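Local atomic coordinates of putative ketosteroid isomerase (Parabacteroides distasonis ATCC 8503, PDB entry 3KE7), a protein that is of unknown function but, as a putative ketosteroid isomerase with a SnoaL-like fold of the NTF2 clan, probably binds a small molecule in its pocket. Residues E23-A28 / H74-I78; N87-F93 / C108-R114. One frame throughout, in Å; residues are numbered along the deposited sequence.

The two contacts show how a curved sheet and the helix against it divide the work of one NTF2-like fold. Contact 2 is the buried one: it zips strands 88-99 and 102-114 together through backbone hydrogen bonds, and its two faces are lined with different side chains. Contact 1, only partly buried, sets helix 15-28 against strand 74-85, outermost within this chain, through apolar side chains. The strands 74-85 and 88-99 are neighbours in the sheet, which both contacts therefore share. Glu23 links them directly: its OE1 probably hydrogen-bonds Tyr112 OH (2.7 Å), while its CB packs on Leu91 CD2.

Contact 1: residues E23-A28 / H74-I78; sequences EKEALA and HFDMI
Phe75 and Met77 reach from the sheet to Lys24, Leu27 and Ala28 on the helix, a helix-on-sheet packing that belongs to the alpha+beta fold of the NTF2 clan. The segments run nearly antiparallel, at 158°, with their axes 10.3 Å apart, so side chains bridge the space.

The aromatic part rests on one end of the Phe75 ring, which reaches the helix with CZ and CE2 foremost. CZ lies 3.6 Å from Leu27 CB, an oblique approach, whereas Ala28 CB meets the ring edge, 3.8 Å from CE2. Lys24 O also lies near the ring plane at that edge, yet this carbonyl is already engaged by Ala28 N within the helix. Trimming Phe75 to an alanine would probably open a gap beside Leu27 CB and Ala28 CB, taking away the strand's aromatic contact with both.

The other part is made by Met77, a selenomethionine here. The bend at its last torsion (chi3 -68°) brings the methyl CE among three helix side chains. CE touches Leu27 CD1 at 3.7 Å and Glu23 CG at 3.8 Å, both side chains crossing Met77 at about a right angle. Only the aliphatic part of Glu23 serves in this packing; at its carboxylate end, OE1 hydrogen-bonds Tyr112 OH.

Farther out, Leu27 also packs on Phe35 and Trp127, and its side chain comes about 4 Å from a bound bicine, placing this helix face beside the ligand pocket. Toward the solvent side the extended chain of Lys24 passes obliquely over Met77, with Lys24 CG 3.9 Å from Met77 CE and Lys24 CE 3.9 Å from Met77 SE.

Contact 2: residues N87-F93 / C108-R114; sequences NIAVLTF and CTEVYRR
Phe93 and Cys108 form the pocket-ward end of an antiparallel pairing in the beta hairpin of strands 88-99 and 102-114. Seven backbone hydrogen bonds join the strands. Ala89 with Tyr112, Leu91 with Glu110 and Phe93 with Cys108 are doubly bonded pairs; Arg114 N to Asn87 O, at 2.8 Å, adds the seventh. The bond from Cys108 N to Phe93 O is the most bent, 142° at the hydrogen. In the intervening non-hydrogen-bonded pairs, CA-H groups approach carbonyl oxygens, as Ile88 CA does Tyr112 O at 3.3 Å.

The aromatic contact is a CH-pi one. With CG between the backbone N and the carbonyl carbon (chi1 59°), the Phe93 ring swings across to the partner strand, where Cys108 CB lies over one face, 3.7 Å from the centroid and 20° off the normal. Cys108 SG comes in obliquely, 3.5 Å from Phe93 CZ, in a sulfur-aromatic contact.

On the face of Ile88, Val90, Thr92, Thr109 and Val111, apolar packing sets Ile88 CG2 3.8 Å from Val111 CG1. Separately, Thr92 and Thr109 lie side by side. At the hairpin's far end Arg114 NH2 sits 4.0 Å from Asn87 CA, which lies over its guanidinium face, and Arg113 forms salt bridges with Asp40 and Asp42.

The chemistry thus splits by face: that of Leu91, Phe93 and Tyr112 is mainly apolar and aromatic but carries two buried polar ends, Tyr112 OH bonded to Glu23 and Glu110 OE1 to Thr125, whereas the Thr109 face serves the dimer, Thr109 OG1 hydrogen-bonding Gln124 and His126 of the second subunit.

Contact 1: residues E23-A28 / H74-I78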
loop_
_atom_site.group_PDB
_atom_site.type_symbol
_atom_site.label_atom_id
_atom_site.label_comp_id
_atom_site.label_asym_id
_atom_site.label_seq_id
_atom_site.Cartn_x
_atom_site.Cartn_y
_atom_site.Cartn_z
ATOM N N GLU B 23 15.272 0.340 0.797
ATOM C CA GLU B 23 14.561 -0.496 -0.155
ATOM C C GLU B 23 15.510 -1.006 -1.218
ATOM O O GLU B 23 15.510 -2.178 -1.559
ATOM C CB GLU B 23 13.394 0.283 -0.798
ATOM C CG GLU B 23 12.480 -0.616 -1.656
ATOM C CD GLU B 23 11.507 -1.456 -0.862
ATOM O OE1 GLU B 23 11.411 -1.316 0.374
ATOM O OE2 GLU B 23 10.755 -2.201 -1.509
ATOM N N LYS B 24 16.277 -0.097 -1.815
ATOM C CA LYS B 24 17.261 -0.501 -2.848
ATOM C C LYS B 24 18.278 -1.532 -2.328
ATOM O O LYS B 24 18.619 -2.486 -3.030
ATOM C CB LYS B 24 18.016 0.715 -3.367
ATOM C CG LYS B 24 17.200 1.655 -4.264
ATOM C CD LYS B 24 18.052 2.751 -4.837
ATOM C CE LYS B 24 17.202 3.655 -5.736
ATOM N NZ LYS B 24 17.985 4.860 -6.224
ATOM N N GLU B 25 18.722 -1.344 -1.091
ATOM C CA GLU B 25 19.658 -2.281 -0.432
ATOM C C GLU B 25 19.022 -3.664 -0.299
ATOM O O GLU B 25 19.650 -4.662 -0.559
ATOM C CB GLU B 25 20.072 -1.745 0.925
ATOM C CG GLU B 25 21.004 -2.693 1.657
ATOM C CD GLU B 25 21.463 -2.173 2.981
ATOM O OE1 GLU B 25 20.648 -1.565 3.713
ATOM O OE2 GLU B 25 22.659 -2.394 3.299
ATOM N N ALA B 26 17.766 -3.724 0.137
ATOM C CA ALA B 26 17.094 -4.993 0.327
ATOM C C ALA B 26 16.873 -5.678 -1.031
ATOM O O ALA B 26 16.966 -6.890 -1.166
ATOM C CB ALA B 26 15.749 -4.766 1.042
ATOM N N LEU B 27 16.480 -4.893 -2.032
ATOM C CA LEU B 27 16.262 -5.455 -3.349
ATOM C C LEU B 27 17.480 -6.110 -3.947
ATOM O O LEU B 27 17.359 -7.140 -4.639
ATOM C CB LEU B 27 15.761 -4.366 -4.328
ATOM C CG LEU B 27 14.287 -3.985 -4.098
ATOM C CD1 LEU B 27 13.983 -2.703 -4.779
ATOM C CD2 LEU B 27 13.417 -5.119 -4.573
ATOM N N ALA B 28 18.628 -5.453 -3.779
ATOM C CA ALA B 28 19.894 -5.913 -4.340
ATOM C C ALA B 28 20.703 -6.776 -3.373
ATOM O O ALA B 28 21.794 -7.219 -3.740
ATOM C CB ALA B 28 20.697 -4.710 -4.760
ATOM N N HIS B 74 20.100 -6.670 -12.040
ATOM C CA HIS B 74 19.782 -5.296 -12.407
ATOM C C HIS B 74 18.285 -4.958 -12.401
ATOM O O HIS B 74 17.424 -5.782 -12.742
ATOM C CB HIS B 74 20.413 -4.913 -13.729
ATOM C CG HIS B 74 20.308 -3.450 -14.023
ATOM N ND1 HIS B 74 20.771 -2.487 -13.152
ATOM C CD2 HIS B 74 19.777 -2.787 -15.071
ATOM C CE1 HIS B 74 20.529 -1.290 -13.657
ATOM N NE2 HIS B 74 19.923 -1.444 -14.819
ATOM N N PHE B 75 18.015 -3.726 -11.986
ATOM C CA PHE B 75 16.666 -3.197 -11.866
ATOM C C PHE B 75 16.740 -1.696 -11.842
ATOM O O PHE B 75 17.747 -1.142 -11.459
ATOM C CB PHE B 75 15.973 -3.736 -10.595
ATOM C CG PHE B 75 16.689 -3.407 -9.279
ATOM C CD1 PHE B 75 16.615 -2.136 -8.716
ATOM C CD2 PHE B 75 17.391 -4.399 -8.582
ATOM C CE1 PHE B 75 17.244 -1.850 -7.472
ATOM C CE2 PHE B 75 18.029 -4.116 -7.368
ATOM C CZ PHE B 75 17.946 -2.833 -6.810
ATOM N N ASP B 76 15.656 -1.035 -12.291
ATOM C CA ASP B 76 15.529 0.421 -12.305
ATOM C C ASP B 76 14.312 0.800 -11.436
ATOM O O ASP B 76 13.185 0.366 -11.745
ATOM C CB ASP B 76 15.225 0.960 -13.715
ATOM C CG ASP B 76 16.336 0.691 -14.724
ATOM O OD1 ASP B 76 17.535 0.748 -14.360
ATOM O OD2 ASP B 76 15.991 0.457 -15.906
HETATM N N MSE B 77 14.528 1.654 -10.426
HETATM C CA MSE B 77 13.443 2.160 -9.572
HETATM C C MSE B 77 12.917 3.476 -10.142
HETATM O O MSE B 77 13.614 4.495 -10.171
HETATM C CB MSE B 77 13.895 2.304 -8.112
HETATM C CG MSE B 77 12.821 2.905 -7.193
HETATM SE SE MSE B 77 13.384 2.917 -5.311
HETATM C CE MSE B 77 13.418 0.989 -4.925
ATOM N N ILE B 78 11.631 3.480 -10.517
ATOM C CA ILE B 78 11.029 4.537 -11.263
ATOM C C ILE B 78 10.172 5.463 -10.411
ATOM O O ILE B 78 9.244 4.981 -9.740
ATOM C CB ILE B 78 10.166 3.890 -12.376
ATOM C CG1 ILE B 78 11.067 3.072 -13.326
ATOM C CG2 ILE B 78 9.382 4.927 -13.131
ATOM C CD1 ILE B 78 10.330 2.044 -14.176
#

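Contact 2: residues N87-F93 / C108-R114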
loop_
_atom_site.group_PDB
_atom_site.type_symbol
_atom_site.label_atom_id
_atom_site.label_comp_id
_atom_site.label_asym_id
_atom_site.label_seq_id
_atom_site.Cartn_x
_atom_site.Cartn_y
_atom_site.Cartn_z
ATOM N N ASN B 87 5.602 8.868 12.448
ATOM C CA ASN B 87 6.412 7.665 12.523
ATOM C C ASN B 87 6.190 6.674 11.352
ATOM O O ASN B 87 6.573 5.516 11.455
ATOM C CB ASN B 87 6.188 6.954 13.860
ATOM C CG ASN B 87 4.795 6.330 14.015
ATOM O OD1 ASN B 87 3.811 6.722 13.370
ATOM N ND2 ASN B 87 4.721 5.301 14.908
ATOM N N ILE B 88 5.576 7.147 10.268
ATOM C CA ILE B 88 5.300 6.322 9.081
ATOM C C ILE B 88 5.918 6.969 7.837
ATOM O O ILE B 88 5.919 8.213 7.664
ATOM C CB ILE B 88 3.802 6.205 8.853
ATOM C CG1 ILE B 88 3.189 5.301 9.930
ATOM C CG2 ILE B 88 3.476 5.663 7.456
ATOM C CD1 ILE B 88 3.494 3.815 9.776
ATOM N N ALA B 89 6.489 6.119 6.981
ATOM C CA ALA B 89 6.917 6.550 5.656
ATOM C C ALA B 89 6.288 5.605 4.664
ATOM O O ALA B 89 6.474 4.385 4.763
ATOM C CB ALA B 89 8.398 6.446 5.529
ATOM N N VAL B 90 5.541 6.155 3.717
ATOM C CA VAL B 90 4.932 5.363 2.636
ATOM C C VAL B 90 5.791 5.532 1.399
ATOM O O VAL B 90 5.900 6.653 0.886
ATOM C CB VAL B 90 3.482 5.817 2.319
ATOM C CG1 VAL B 90 2.826 4.887 1.247
ATOM C CG2 VAL B 90 2.636 5.786 3.597
ATOM N N LEU B 91 6.434 4.450 0.961
ATOM C CA LEU B 91 7.271 4.441 -0.248
ATOM C C LEU B 91 6.514 3.800 -1.385
ATOM O O LEU B 91 6.055 2.656 -1.287
ATOM C CB LEU B 91 8.570 3.688 0.021
ATOM C CG LEU B 91 9.405 3.360 -1.210
ATOM C CD1 LEU B 91 9.928 4.639 -1.919
ATOM C CD2 LEU B 91 10.557 2.409 -0.820
ATOM N N THR B 92 6.357 4.530 -2.456
ATOM C CA THR B 92 5.705 3.997 -3.658
ATOM C C THR B 92 6.657 4.151 -4.839
ATOM O O THR B 92 7.379 5.160 -4.971
ATOM C CB THR B 92 4.359 4.680 -3.970
ATOM O OG1 THR B 92 4.550 6.087 -3.996
ATOM C CG2 THR B 92 3.322 4.345 -2.876
ATOM N N PHE B 93 6.676 3.160 -5.725
ATOM C CA PHE B 93 7.530 3.212 -6.879
ATOM C C PHE B 93 7.089 2.164 -7.906
ATOM O O PHE B 93 6.303 1.244 -7.588
ATOM C CB PHE B 93 9.014 2.998 -6.493
ATOM C CG PHE B 93 9.332 1.680 -5.792
ATOM C CD1 PHE B 93 9.198 1.572 -4.422
ATOM C CD2 PHE B 93 9.840 0.587 -6.499
ATOM C CE1 PHE B 93 9.493 0.375 -3.767
ATOM C CE2 PHE B 93 10.164 -0.600 -5.855
ATOM C CZ PHE B 93 9.955 -0.696 -4.472
ATOM N N CYS B 108 4.913 -1.110 -6.634
ATOM C CA CYS B 108 5.189 -1.408 -5.243
ATOM C C CYS B 108 4.772 -0.309 -4.278
ATOM O O CYS B 108 5.107 0.874 -4.492
ATOM C CB CYS B 108 6.671 -1.706 -5.041
ATOM S SG CYS B 108 7.081 -2.312 -3.360
ATOM N N THR B 109 4.095 -0.725 -3.211
ATOM C CA THR B 109 3.867 0.103 -2.057
ATOM C C THR B 109 4.511 -0.564 -0.843
ATOM O O THR B 109 4.150 -1.709 -0.500
ATOM C CB THR B 109 2.398 0.281 -1.765
ATOM O OG1 THR B 109 1.746 0.794 -2.920
ATOM C CG2 THR B 109 2.170 1.222 -0.543
ATOM N N GLU B 110 5.386 0.139 -0.158
ATOM C CA GLU B 110 5.947 -0.288 1.106
ATOM C C GLU B 110 5.514 0.728 2.158
ATOM O O GLU B 110 5.545 1.957 1.889
ATOM C CB GLU B 110 7.493 -0.319 1.090
ATOM C CG GLU B 110 8.125 -1.131 0.041
ATOM C CD GLU B 110 8.167 -2.604 0.370
ATOM O OE1 GLU B 110 7.438 -3.020 1.282
ATOM O OE2 GLU B 110 8.958 -3.358 -0.289
ATOM N N VAL B 111 5.079 0.262 3.326
ATOM C CA VAL B 111 4.860 1.160 4.447
ATOM C C VAL B 111 5.903 0.793 5.522
ATOM O O VAL B 111 5.939 -0.329 5.980
ATOM C CB VAL B 111 3.484 1.063 5.026
ATOM C CG1 VAL B 111 3.360 2.083 6.176
ATOM C CG2 VAL B 111 2.409 1.351 3.944
ATOM N N TYR B 112 6.744 1.778 5.895
ATOM C CA TYR B 112 7.747 1.658 6.935
ATOM C C TYR B 112 7.294 2.424 8.172
ATOM O O TYR B 112 6.660 3.496 8.060
ATOM C CB TYR B 112 9.082 2.290 6.487
ATOM C CG TYR B 112 9.927 1.509 5.493
ATOM C CD1 TYR B 112 9.593 1.447 4.163
ATOM C CD2 TYR B 112 11.100 0.893 5.903
ATOM C CE1 TYR B 112 10.404 0.831 3.240
ATOM C CE2 TYR B 112 11.906 0.226 5.005
ATOM C CZ TYR B 112 11.549 0.196 3.668
ATOM O OH TYR B 112 12.386 -0.441 2.748
ATOM N N ARG B 113 7.574 1.865 9.340
ATOM C CA ARG B 113 7.250 2.452 10.605
ATOM C C ARG B 113 8.508 2.573 11.420
ATOM O O ARG B 113 9.272 1.609 11.509
ATOM C CB ARG B 113 6.203 1.608 11.368
ATOM C CG ARG B 113 5.817 2.176 12.779
ATOM C CD ARG B 113 4.764 1.343 13.496
ATOM N NE ARG B 113 5.266 -0.002 13.684
ATOM C CZ ARG B 113 4.541 -1.135 13.610
ATOM N NH1 ARG B 113 3.224 -1.122 13.371
ATOM N NH2 ARG B 113 5.151 -2.311 13.748
ATOM N N ARG B 114 8.714 3.747 12.006
ATOM C CA ARG B 114 9.871 3.990 12.836
ATOM C C ARG B 114 9.554 3.455 14.223
ATOM O O ARG B 114 8.575 3.883 14.830
ATOM C CB ARG B 114 10.184 5.490 12.884
ATOM C CG ARG B 114 11.498 5.795 13.669
ATOM C CD ARG B 114 11.841 7.279 13.602
ATOM N NE ARG B 114 10.738 8.048 14.142
ATOM C CZ ARG B 114 10.324 9.232 13.690
ATOM N NH1 ARG B 114 10.950 9.857 12.678
ATOM N NH2 ARG B 114 9.262 9.794 14.254
#